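Long-range contacts in inorganic pyrophosphatase (Thermus thermophilus, PDB 2PRD), which probably catalyses the magnesium-dependent hydrolysis of inorganic pyrophosphate to two phosphate ions, working as a homohexamer: residues R88-L93 against D116-I121; T61-G66 against R166-R171; H17-V22 against G82-V87. All coordinates share one frame; numbering follows the deposited sequence.

Interaction 1: R88-L93 against D116-I121; sequences RVVGLL and DHIQDI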
loop_
_atom_site.group_PDB
_atom_site.type_symbol
_atom_site.label_atom_id
_atom_site.label_comp_id
_atom_site.label_asym_id
_atom_site.label_seq_id
_atom_site.Cartn_x
_atom_site.Cartn_y
_atom_site.Cartn_z
ATOM N N ARG A 88 -9.420 -8.198 -23.597
ATOM C CA ARG A 88 -10.204 -9.249 -24.229
ATOM C C ARG A 88 -11.636 -9.213 -23.713
ATOM O O ARG A 88 -11.954 -9.438 -22.539
ATOM C CB ARG A 88 -9.526 -10.599 -24.028
ATOM C CG ARG A 88 -10.352 -11.782 -24.488
ATOM C CD ARG A 88 -9.517 -13.045 -24.699
ATOM N NE ARG A 88 -9.598 -13.760 -23.418
ATOM C CZ ARG A 88 -8.436 -13.678 -22.740
ATOM N NH1 ARG A 88 -7.483 -13.021 -23.365
ATOM N NH2 ARG A 88 -8.345 -14.254 -21.589
ATOM N N VAL A 89 -12.583 -8.992 -24.661
ATOM C CA VAL A 89 -14.030 -8.941 -24.391
ATOM C C VAL A 89 -14.667 -10.288 -24.121
ATOM O O VAL A 89 -14.727 -11.141 -25.024
ATOM C CB VAL A 89 -14.808 -8.283 -25.559
ATOM C CG1 VAL A 89 -16.261 -8.049 -25.179
ATOM C CG2 VAL A 89 -14.135 -6.958 -25.899
ATOM N N VAL A 90 -15.247 -10.437 -22.941
ATOM C CA VAL A 90 -15.885 -11.751 -22.658
ATOM C C VAL A 90 -17.338 -11.650 -22.292
ATOM O O VAL A 90 -17.974 -12.718 -22.146
ATOM C CB VAL A 90 -15.046 -12.448 -21.554
ATOM C CG1 VAL A 90 -13.573 -12.469 -21.958
ATOM C CG2 VAL A 90 -15.188 -11.743 -20.220
ATOM N N GLY A 91 -17.944 -10.473 -22.158
ATOM C CA GLY A 91 -19.327 -10.331 -21.746
ATOM C C GLY A 91 -19.888 -8.936 -21.627
ATOM O O GLY A 91 -19.201 -7.965 -21.902
ATOM N N LEU A 92 -21.162 -8.770 -21.238
ATOM C CA LEU A 92 -21.811 -7.478 -21.077
ATOM C C LEU A 92 -22.574 -7.472 -19.742
ATOM O O LEU A 92 -23.116 -8.489 -19.332
ATOM C CB LEU A 92 -22.959 -7.208 -22.082
ATOM C CG LEU A 92 -22.622 -6.730 -23.464
ATOM C CD1 LEU A 92 -23.878 -6.425 -24.301
ATOM C CD2 LEU A 92 -21.708 -5.493 -23.449
ATOM N N LEU A 93 -22.610 -6.280 -19.186
ATOM C CA LEU A 93 -23.398 -6.035 -17.991
ATOM C C LEU A 93 -24.428 -4.987 -18.468
ATOM O O LEU A 93 -24.080 -3.902 -18.920
ATOM C CB LEU A 93 -22.641 -5.569 -16.765
ATOM C CG LEU A 93 -23.456 -5.231 -15.526
ATOM C CD1 LEU A 93 -24.286 -6.419 -15.086
ATOM C CD2 LEU A 93 -22.539 -4.812 -14.390
ATOM N N ASP A 116 -5.755 -16.165 -18.925
ATOM C CA ASP A 116 -5.981 -16.783 -20.233
ATOM C C ASP A 116 -7.176 -17.703 -20.260
ATOM O O ASP A 116 -7.717 -18.001 -21.334
ATOM C CB ASP A 116 -4.771 -17.603 -20.666
ATOM C CG ASP A 116 -3.702 -16.760 -21.281
ATOM O OD1 ASP A 116 -3.958 -15.563 -21.496
ATOM O OD2 ASP A 116 -2.589 -17.282 -21.501
ATOM N N HIS A 117 -7.578 -18.144 -19.094
ATOM C CA HIS A 117 -8.701 -19.064 -18.933
ATOM C C HIS A 117 -10.092 -18.447 -18.953
ATOM O O HIS A 117 -11.107 -19.171 -19.060
ATOM C CB HIS A 117 -8.469 -19.826 -17.609
ATOM C CG HIS A 117 -8.363 -18.870 -16.443
ATOM N ND1 HIS A 117 -9.450 -18.765 -15.577
ATOM C CD2 HIS A 117 -7.414 -17.989 -16.044
ATOM C CE1 HIS A 117 -9.171 -17.855 -14.658
ATOM N NE2 HIS A 117 -7.951 -17.365 -14.922
ATOM N N ILE A 118 -10.207 -17.129 -18.859
ATOM C CA ILE A 118 -11.463 -16.384 -18.903
ATOM C C ILE A 118 -11.704 -15.986 -20.351
ATOM O O ILE A 118 -11.025 -15.126 -20.870
ATOM C CB ILE A 118 -11.389 -15.166 -17.965
ATOM C CG1 ILE A 118 -10.959 -15.724 -16.613
ATOM C CG2 ILE A 118 -12.792 -14.586 -17.932
ATOM C CD1 ILE A 118 -10.748 -14.793 -15.457
ATOM N N GLN A 119 -12.629 -16.733 -20.969
ATOM C CA GLN A 119 -12.907 -16.553 -22.384
ATOM C C GLN A 119 -14.335 -16.185 -22.673
ATOM O O GLN A 119 -14.616 -15.586 -23.739
ATOM C CB GLN A 119 -12.313 -17.775 -23.106
ATOM C CG GLN A 119 -10.794 -17.954 -23.040
ATOM C CD GLN A 119 -9.903 -17.296 -24.064
ATOM O OE1 GLN A 119 -10.248 -17.030 -25.243
ATOM N NE2 GLN A 119 -8.610 -16.975 -23.724
ATOM N N ASP A 120 -15.222 -16.419 -21.714
ATOM C CA ASP A 120 -16.641 -16.061 -21.918
ATOM C C ASP A 120 -17.145 -15.684 -20.538
ATOM O O ASP A 120 -16.369 -15.926 -19.604
ATOM C CB ASP A 120 -17.401 -17.173 -22.583
ATOM C CG ASP A 120 -18.565 -16.760 -23.443
ATOM O OD1 ASP A 120 -19.199 -15.700 -23.249
ATOM O OD2 ASP A 120 -18.924 -17.563 -24.352
ATOM N N ILE A 121 -18.351 -15.149 -20.497
ATOM C CA ILE A 121 -18.926 -14.663 -19.234
ATOM C C ILE A 121 -19.084 -15.773 -18.226
ATOM O O ILE A 121 -18.923 -15.601 -17.009
ATOM C CB ILE A 121 -20.176 -13.837 -19.512
ATOM C CG1 ILE A 121 -20.569 -12.926 -18.349
ATOM C CG2 ILE A 121 -21.392 -14.709 -19.854
ATOM C CD1 ILE A 121 -19.514 -11.865 -18.069
HETATM O O HOH W 1 -5.548 -13.178 -20.630
#
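Val90 and Arg88 carry the strand side of this contact, and the loop 116-121 lies against them. The packed part is centred on Val90. Its CG1, anti to the carbonyl carbon (chi1 -52°), rests on the loop backbone, 3.7 Å from Gln119 O. Its CG2 faces Ile118 CG2 more loosely, at 4.4 Å. Beyond it, Ile121 CD1 lies 4.0 Å from Gly91 CA. A CB on Gly91 would clash with this methyl as it is placed. Asp120 OD1 accepts from the backbone N-H groups of Ile121 and Arg158.

The solvent side is polar: Arg88 meets the exposed Gln119 and Asp116. The guanidinium holds a backbone oxygen at its edge. Arg88 NH2 gives a good bond to Ile118 O at 2.9 Å, with the oxygen close to the guanidinium plane. The bend at chi3, 93°, places NE where it adds a weak bond to the same oxygen. One guanidinium face carries the amide of Gln119, nearly parallel at 8°, with Gln119 NE2 3.2 Å above the plane and offset toward the rim. That amide nitrogen is a donor and makes its bond to Asp116 O at 2.7 Å, which fixes the rotation of the amide. Arg88 NH2 and Asp116 OD1 are too far apart for a salt bridge. Water 1 lies between them, accepting from Arg88 NH2 and within hydrogen-bonding distance of Asp116 OD1.

Val90 and Gly91 both face Ile106 on the neighbouring strand 101-109. This is a classic beta bulge, and the loop leading to helix 126-138 packs beside it.

Interaction 2: T61-G66 against R166-R171; sequences TLAEDG and RACIAR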
loop_
_atom_site.group_PDB
_atom_site.type_symbol
_atom_site.label_atom_id
_atom_site.label_comp_id
_atom_site.label_asym_id
_atom_site.label_seq_id
_atom_site.Cartn_x
_atom_site.Cartn_y
_atom_site.Cartn_z
ATOM N N THR A 61 -15.393 4.845 -30.135
ATOM C CA THR A 61 -16.663 4.118 -30.083
ATOM C C THR A 61 -17.646 5.192 -29.581
ATOM O O THR A 61 -17.216 6.227 -29.036
ATOM C CB THR A 61 -16.754 2.882 -29.222
ATOM O OG1 THR A 61 -16.485 3.206 -27.848
ATOM C CG2 THR A 61 -15.799 1.774 -29.637
ATOM N N LEU A 62 -18.896 4.924 -29.867
ATOM C CA LEU A 62 -19.907 5.911 -29.420
ATOM C C LEU A 62 -21.099 5.084 -29.002
ATOM O O LEU A 62 -21.541 4.350 -29.886
ATOM C CB LEU A 62 -20.218 6.767 -30.650
ATOM C CG LEU A 62 -21.093 7.985 -30.428
ATOM C CD1 LEU A 62 -20.800 8.715 -29.147
ATOM C CD2 LEU A 62 -20.935 8.902 -31.659
ATOM N N ALA A 63 -21.480 5.153 -27.742
ATOM C CA ALA A 63 -22.644 4.363 -27.301
ATOM C C ALA A 63 -23.893 5.132 -27.714
ATOM O O ALA A 63 -23.769 6.225 -28.308
ATOM C CB ALA A 63 -22.522 4.014 -25.845
ATOM N N GLU A 64 -25.056 4.571 -27.468
ATOM C CA GLU A 64 -26.337 5.193 -27.849
ATOM C C GLU A 64 -26.569 6.435 -27.010
ATOM O O GLU A 64 -27.364 7.294 -27.402
ATOM C CB GLU A 64 -27.463 4.184 -27.816
ATOM C CG GLU A 64 -27.759 3.390 -29.084
ATOM C CD GLU A 64 -27.975 1.908 -28.863
ATOM O OE1 GLU A 64 -28.728 1.500 -27.953
ATOM O OE2 GLU A 64 -27.365 1.085 -29.592
ATOM N N ASP A 65 -25.838 6.553 -25.916
ATOM C CA ASP A 65 -25.907 7.652 -24.983
ATOM C C ASP A 65 -24.954 8.783 -25.336
ATOM O O ASP A 65 -24.793 9.732 -24.560
ATOM C CB ASP A 65 -25.639 7.224 -23.544
ATOM C CG ASP A 65 -24.198 6.886 -23.262
ATOM O OD1 ASP A 65 -23.351 6.986 -24.169
ATOM O OD2 ASP A 65 -23.914 6.521 -22.094
ATOM N N GLY A 66 -24.339 8.637 -26.494
ATOM C CA GLY A 66 -23.429 9.690 -26.935
ATOM C C GLY A 66 -22.068 9.610 -26.352
ATOM O O GLY A 66 -21.254 10.443 -26.808
ATOM N N ARG A 166 -18.914 -3.902 -31.969
ATOM C CA ARG A 166 -18.995 -3.655 -33.403
ATOM C C ARG A 166 -19.934 -2.492 -33.728
ATOM O O ARG A 166 -19.661 -1.680 -34.619
ATOM C CB ARG A 166 -19.598 -4.872 -34.111
ATOM C CG ARG A 166 -18.692 -5.926 -34.559
ATOM C CD ARG A 166 -19.258 -7.014 -35.465
ATOM N NE ARG A 166 -18.103 -7.833 -35.879
ATOM C CZ ARG A 166 -17.604 -8.940 -35.393
ATOM N NH1 ARG A 166 -18.147 -9.562 -34.348
ATOM N NH2 ARG A 166 -16.494 -9.477 -35.946
ATOM N N ALA A 167 -21.089 -2.474 -33.066
ATOM C CA ALA A 167 -22.070 -1.414 -33.304
ATOM C C ALA A 167 -21.598 -0.071 -32.805
ATOM O O ALA A 167 -21.881 0.926 -33.498
ATOM C CB ALA A 167 -23.452 -1.733 -32.745
ATOM N N CYS A 168 -20.874 0.028 -31.717
ATOM C CA CYS A 168 -20.412 1.333 -31.200
ATOM C C CYS A 168 -19.210 1.772 -32.002
ATOM O O CYS A 168 -18.901 2.974 -32.050
ATOM C CB CYS A 168 -20.054 1.185 -29.720
ATOM S SG CYS A 168 -21.574 0.759 -28.791
ATOM N N ILE A 169 -18.613 0.781 -32.632
ATOM C CA ILE A 169 -17.433 1.151 -33.483
ATOM C C ILE A 169 -17.953 1.826 -34.757
ATOM O O ILE A 169 -17.465 2.873 -35.201
ATOM C CB ILE A 169 -16.546 -0.051 -33.791
ATOM C CG1 ILE A 169 -15.705 -0.463 -32.580
ATOM C CG2 ILE A 169 -15.685 0.143 -35.018
ATOM C CD1 ILE A 169 -15.049 -1.836 -32.708
ATOM N N ALA A 170 -18.982 1.206 -35.322
ATOM C CA ALA A 170 -19.598 1.666 -36.564
ATOM C C ALA A 170 -20.153 3.054 -36.375
ATOM O O ALA A 170 -19.897 3.960 -37.174
ATOM C CB ALA A 170 -20.676 0.669 -36.934
ATOM N N ARG A 171 -20.925 3.151 -35.300
ATOM C CA ARG A 171 -21.594 4.397 -34.925
ATOM C C ARG A 171 -20.635 5.560 -34.788
ATOM O O ARG A 171 -21.024 6.675 -35.170
ATOM C CB ARG A 171 -22.469 4.231 -33.692
ATOM C CG ARG A 171 -23.190 5.504 -33.292
ATOM C CD ARG A 171 -24.259 5.293 -32.231
ATOM N NE ARG A 171 -24.983 4.055 -32.256
ATOM C CZ ARG A 171 -24.914 2.962 -31.535
ATOM N NH1 ARG A 171 -24.028 2.835 -30.554
ATOM N NH2 ARG A 171 -25.693 1.929 -31.809
#
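The Arg171 guanidinium lies between Glu64 and the backbone of its own helix. Glu64 CG sits over one face, 3.7 Å above the plane and toward the rim. Ala167 O lies over the centre of the opposite face. At the edge, Arg171 NH1 donates to Leu62 O at 3.0 Å, in the carbonyl plane and on a lone pair. Arg171 NH2 makes a salt bridge to Glu64 OE2 at 2.9 Å. The carboxylate and guanidinium planes are 83° apart, and OE2 is the oxygen that makes the bridge. An alanine at Arg171 would probably leave Glu64 without this charged mate and Leu62 O without its side-chain donor.

The backbones also meet directly. Leu62 N donates to Cys168 O at 2.9 Å, and Thr61 CA makes a C-H...O contact with the same oxygen. Thr61 CG2 touches Ile169 CG1 at 3.7 Å. Thr61 OG1 is bonded to Ile58 O and Leu69 N. Cys168 SG lies 4.0 Å from Ala63 CA.

Ala63 to Gly66 form a type I beta turn. It contains Asp65, a predicted magnesium ligand with Asp70 and Asp102, so the C-terminal helix packs against a loop of the probable active site.

Interaction 3: H17-V22 against G82-V87; sequences HMVIEV and GVVVEV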
loop_
_atom_site.group_PDB
_atom_site.type_symbol
_atom_site.label_atom_id
_atom_site.label_comp_id
_atom_site.label_asym_id
_atom_site.label_seq_id
_atom_site.Cartn_x
_atom_site.Cartn_y
_atom_site.Cartn_z
ATOM N N HIS A 17 -8.669 -1.790 -27.433
ATOM C CA HIS A 17 -7.911 -0.841 -26.637
ATOM C C HIS A 17 -8.905 -0.276 -25.604
ATOM O O HIS A 17 -10.082 -0.154 -25.960
ATOM C CB HIS A 17 -7.380 0.334 -27.417
ATOM C CG HIS A 17 -6.090 0.079 -28.140
ATOM N ND1 HIS A 17 -5.792 0.714 -29.324
ATOM C CD2 HIS A 17 -5.091 -0.767 -27.885
ATOM C CE1 HIS A 17 -4.584 0.318 -29.724
ATOM N NE2 HIS A 17 -4.135 -0.576 -28.860
ATOM N N MET A 18 -8.455 -0.006 -24.397
ATOM C CA MET A 18 -9.265 0.601 -23.350
ATOM C C MET A 18 -8.399 1.649 -22.624
ATOM O O MET A 18 -7.216 1.370 -22.400
ATOM C CB MET A 18 -9.862 -0.381 -22.331
ATOM C CG MET A 18 -11.250 -0.869 -22.701
ATOM S SD MET A 18 -12.112 -1.739 -21.402
ATOM C CE MET A 18 -11.790 -0.597 -20.045
ATOM N N VAL A 19 -8.971 2.802 -22.362
ATOM C CA VAL A 19 -8.287 3.856 -21.578
ATOM C C VAL A 19 -8.839 3.671 -20.152
ATOM O O VAL A 19 -10.048 3.719 -19.924
ATOM C CB VAL A 19 -8.593 5.250 -22.101
ATOM C CG1 VAL A 19 -7.784 6.291 -21.314
ATOM C CG2 VAL A 19 -8.095 5.315 -23.547
ATOM N N ILE A 20 -7.922 3.400 -19.224
ATOM C CA ILE A 20 -8.292 3.165 -17.836
ATOM C C ILE A 20 -8.498 4.535 -17.195
ATOM O O ILE A 20 -7.714 5.439 -17.427
ATOM C CB ILE A 20 -7.219 2.432 -17.011
ATOM C CG1 ILE A 20 -7.019 1.002 -17.516
ATOM C CG2 ILE A 20 -7.651 2.410 -15.549
ATOM C CD1 ILE A 20 -8.316 0.375 -18.031
ATOM N N GLU A 21 -9.628 4.635 -16.484
ATOM C CA GLU A 21 -9.966 5.859 -15.774
ATOM C C GLU A 21 -9.837 5.614 -14.269
ATOM O O GLU A 21 -9.211 6.442 -13.594
ATOM C CB GLU A 21 -11.344 6.385 -16.081
ATOM C CG GLU A 21 -11.282 7.031 -17.502
ATOM C CD GLU A 21 -12.707 7.307 -17.943
ATOM O OE1 GLU A 21 -13.580 6.474 -17.630
ATOM O OE2 GLU A 21 -12.876 8.376 -18.551
ATOM N N VAL A 22 -10.435 4.493 -13.848
ATOM C CA VAL A 22 -10.364 4.192 -12.387
ATOM C C VAL A 22 -9.724 2.888 -12.090
ATOM O O VAL A 22 -10.239 1.862 -12.548
ATOM C CB VAL A 22 -11.845 4.130 -11.868
ATOM C CG1 VAL A 22 -11.922 4.093 -10.325
ATOM C CG2 VAL A 22 -12.725 5.278 -12.314
ATOM N N GLY A 82 -5.346 6.738 -17.169
ATOM C CA GLY A 82 -4.688 7.211 -18.387
ATOM C C GLY A 82 -3.817 6.266 -19.136
ATOM O O GLY A 82 -3.243 6.711 -20.167
ATOM N N VAL A 83 -3.670 5.029 -18.702
ATOM C CA VAL A 83 -2.867 4.062 -19.455
ATOM C C VAL A 83 -3.809 3.313 -20.395
ATOM O O VAL A 83 -5.016 3.240 -20.131
ATOM C CB VAL A 83 -2.081 3.084 -18.567
ATOM C CG1 VAL A 83 -1.382 3.797 -17.412
ATOM C CG2 VAL A 83 -2.962 2.009 -18.023
ATOM N N VAL A 84 -3.228 2.839 -21.506
ATOM C CA VAL A 84 -3.978 2.095 -22.510
ATOM C C VAL A 84 -3.727 0.621 -22.391
ATOM O O VAL A 84 -2.544 0.241 -22.296
ATOM C CB VAL A 84 -3.562 2.569 -23.930
ATOM C CG1 VAL A 84 -4.338 1.737 -24.939
ATOM C CG2 VAL A 84 -3.911 4.038 -24.144
ATOM N N VAL A 85 -4.766 -0.217 -22.369
ATOM C CA VAL A 85 -4.428 -1.670 -22.240
ATOM C C VAL A 85 -5.280 -2.412 -23.219
ATOM O O VAL A 85 -6.390 -1.948 -23.538
ATOM C CB VAL A 85 -4.620 -2.093 -20.775
ATOM C CG1 VAL A 85 -5.797 -1.356 -20.136
ATOM C CG2 VAL A 85 -4.909 -3.573 -20.587
ATOM N N GLU A 86 -4.800 -3.483 -23.780
ATOM C CA GLU A 86 -5.555 -4.354 -24.684
ATOM C C GLU A 86 -6.332 -5.281 -23.734
ATOM O O GLU A 86 -5.791 -5.938 -22.834
ATOM C CB GLU A 86 -4.597 -5.241 -25.468
ATOM C CG GLU A 86 -3.876 -4.415 -26.511
ATOM C CD GLU A 86 -2.591 -5.151 -26.895
ATOM O OE1 GLU A 86 -1.562 -4.987 -26.194
ATOM O OE2 GLU A 86 -2.698 -5.906 -27.890
ATOM N N VAL A 87 -7.599 -5.263 -24.050
ATOM C CA VAL A 87 -8.588 -5.985 -23.251
ATOM C C VAL A 87 -9.312 -6.983 -24.117
ATOM O O VAL A 87 -9.784 -6.635 -25.187
ATOM C CB VAL A 87 -9.561 -4.907 -22.714
ATOM C CG1 VAL A 87 -10.797 -5.566 -22.115
ATOM C CG2 VAL A 87 -8.873 -4.137 -21.578
#
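Segments 17-22 and 82-87 pair antiparallel through four backbone hydrogen bonds, from the hydrogen-bonded pair Met18 and Val85 to Gly82 N on Ile20 O at 2.7 Å, and the axes of strands 17-22 and 84-87 run at 134°. The pairing belongs to the beta-barrel core of the family I pyrophosphatases.

On one face of the sheet lie His17, Val19, Val84 and Glu86. His17 CG is anti to the carbonyl carbon (chi1 -83°), and the ring meets Val84 obliquely, with His17 CD2 3.9 Å from Val84 CG1. Glu86 lies beside His17 and points the same way, with Glu86 CG 4.1 Å from His17 CD2. The planes of the ring and the Glu86 carboxylate are 69° apart. The ring is held by Pro7 O, which takes a hydrogen bond from His17 ND1. Val19 CG2 and Val84 CG2 touch more loosely, at 4.4 Å.

The other face carries Met18 and Val85. Met18 CB and SD both pack on Val87 CG2, each at 4.0 Å, and Val73 of strand 70-74 touches both side chains. Ile20 is also flanked by Val83: Ile20 CG1 lies 4.2 Å from Val83 CG2. Leu79, in the loop before this strand, touches Ile20 too. A neighbouring subunit packs on Val83, Val84 and Val85 through its Ile39, Leu36 and Leu41. The pairing therefore reaches from the barrel core to a subunit interface of the hexamer. From its place beside Met18, Ile20 reaches across to Val85. Both CG1 and CD1 of Ile20 touch the single methyl Val85 CG1, and the contact from Ile20 CD1 is 3.7 Å.

Interactions 1 and 3 share strand 84-97, with segments 82-87 and 88-93 directly adjoining. Their centres are about 16 Å apart. Interaction 3 pairs the start of this strand with strand 15-22 in the main sheet. Interaction 1 sets a later loop against the next part of the same strand. Interaction 2 lies away from both, its centre about 20 Å from that of interaction 1 and about 18 Å from that of interaction 3. Along the chain, interaction 3 closes before interaction 1 opens, interaction 1 is nested inside interaction 2, and interactions 2 and 3 cross. Strand 84-97 is thus held to strand 15-22 and to loop 116-121, while interaction 2 separately packs the C-terminal helix on the loop with the predicted magnesium ligand.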